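Local coordinates for fucolectin-related protein (Streptococcus pneumoniae, PDB 2J22) that probably binds fucose-containing glycans such as blood group antigens, through a calcium-containing carbohydrate-binding module of a pneumococcal virulence factor, at residues Asn39-Asp43 and Tyr44-Ser48. Numbering follows the deposited sequence.
With CA (calcium ion), chain B.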
# COMPACT_ATOMS: atom_id res chain seq x y z
N ASN A 39 -0.55 -12.89 0.68
CA ASN A 39 0.11 -13.44 1.87
C ASN A 39 0.38 -12.27 2.77
O ASN A 39 1.13 -11.37 2.42
CB ASN A 39 1.40 -14.20 1.48
CG ASN A 39 2.19 -14.81 2.70
OD1 ASN A 39 1.85 -14.62 3.86
ND2 ASN A 39 3.28 -15.51 2.39
N LYS A 40 -0.27 -12.26 3.92
CA LYS A 40 -0.11 -11.17 4.85
C LYS A 40 1.05 -11.30 5.84
O LYS A 40 1.21 -10.43 6.72
CB LYS A 40 -1.39 -11.02 5.68
CG LYS A 40 -2.53 -10.42 4.86
CD LYS A 40 -3.85 -10.63 5.62
CE LYS A 40 -4.54 -11.93 5.25
NZ LYS A 40 -5.65 -12.21 6.21
N ASN A 41 1.85 -12.37 5.72
CA ASN A 41 3.01 -12.55 6.64
C ASN A 41 3.96 -11.32 6.55
O ASN A 41 4.47 -10.95 5.44
CB ASN A 41 3.75 -13.88 6.29
CG ASN A 41 4.75 -14.30 7.37
OD1 ASN A 41 5.31 -13.45 8.06
ND2 ASN A 41 4.91 -15.60 7.55
N GLY A 42 4.20 -10.65 7.67
CA GLY A 42 5.09 -9.49 7.65
C GLY A 42 6.53 -9.77 8.04
O GLY A 42 7.31 -8.85 8.20
N ASP A 43 6.89 -11.06 8.18
CA ASP A 43 8.26 -11.42 8.51
C ASP A 43 9.05 -11.29 7.24
O ASP A 43 8.76 -12.04 6.32
CB ASP A 43 8.35 -12.87 8.98
CG ASP A 43 9.78 -13.30 9.16
OD1 ASP A 43 10.44 -12.68 9.97
OD2 ASP A 43 10.36 -14.17 8.45
N TYR A 44 10.03 -10.39 7.16
CA TYR A 44 10.70 -10.16 5.84
C TYR A 44 11.19 -11.46 5.13
O TYR A 44 11.13 -11.57 3.88
CB TYR A 44 11.86 -9.09 5.91
CG TYR A 44 12.12 -8.52 4.55
CD1 TYR A 44 11.33 -7.50 4.03
CD2 TYR A 44 13.05 -9.11 3.72
CE1 TYR A 44 11.54 -7.04 2.69
CE2 TYR A 44 13.28 -8.62 2.42
CZ TYR A 44 12.50 -7.59 1.93
OH TYR A 44 12.69 -7.20 0.59
N GLY A 45 11.68 -12.45 5.88
CA GLY A 45 12.34 -13.60 5.25
C GLY A 45 11.37 -14.65 4.80
O GLY A 45 11.75 -15.68 4.26
N HIS A 46 10.09 -14.39 5.05
CA HIS A 46 9.03 -15.16 4.42
C HIS A 46 8.70 -14.67 3.01
O HIS A 46 7.80 -15.19 2.35
CB HIS A 46 7.81 -15.31 5.32
CG HIS A 46 7.97 -16.42 6.33
ND1 HIS A 46 8.73 -16.29 7.48
CD2 HIS A 46 7.52 -17.70 6.33
CE1 HIS A 46 8.71 -17.42 8.15
NE2 HIS A 46 8.00 -18.30 7.46
N HIS A 47 9.43 -13.64 2.58
CA HIS A 47 9.46 -13.20 1.19
C HIS A 47 8.12 -12.66 0.70
O HIS A 47 7.81 -12.71 -0.48
CB HIS A 47 10.09 -14.30 0.29
CG HIS A 47 11.54 -14.58 0.58
ND1 HIS A 47 12.13 -15.80 0.34
CD2 HIS A 47 12.52 -13.80 1.12
CE1 HIS A 47 13.40 -15.77 0.73
NE2 HIS A 47 13.66 -14.56 1.19
N SER A 48 7.35 -12.06 1.61
CA SER A 48 6.09 -11.46 1.18
C SER A 48 5.93 -9.99 1.56
O SER A 48 4.82 -9.47 1.61
CB SER A 48 4.89 -12.34 1.63
OG SER A 48 3.79 -12.16 0.76
CA CA B . 2.36 -10.09 0.88
O HOH W 1 6.66 -12.18 4.31
O HOH W 2 13.10 -12.00 8.42
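Asn39 and Ser48 close this loop through a shared calcium ion. The metal takes Asn39 O at 2.4 Å and both Ser48 oxygens, OG at 2.5 Å and the backbone O, so Ser48 grips it as a chelate. Beside the ion, CB of Asn39 packs 3.2 Å from Ser48 OG, and ND2 of Asn39 lies alongside Ser48 CB. Asp43 and His46 form a His-carboxylate hydrogen bond at the far bend. With CG swung away from the backbone N (chi1 173°), Asp43 OD2 is met on its anti side by His46 ND1, 2.8 Å away and somewhat out of the carboxylate plane, while OD2 lies almost in the ring plane; the N-H points at it nearly straight (168°). Carboxylate and imidazole planes are steeply inclined, 69° apart. Asp43 O also accepts from His46 N at 3.0 Å, so main chain and side chain of these two residues pair together. Asn41 lays ND2 over one face of the His46 imidazole, 3.4 Å from CG and offset toward the rim, with the amide roughly parallel to the ring. Two successive Asx turns shape the irregular chain from Asn39 to Asp43: Asn39 OD1 takes Asn41 N, and Asn41 OD1 takes Asp43 N at 2.9 Å, which helps hold the amide over the ring. One water bridges Asn41 O, Asp43 O and Ser48 N. Leu34, Asp37, Ala140 and Glu141 complete the calcium site. This calcium-binding loop of a galactose-binding-like beta-sandwich connects strand 20-23 to strand 59-64, and the ion joins it to strand 139-146 of the other antiparallel sheet.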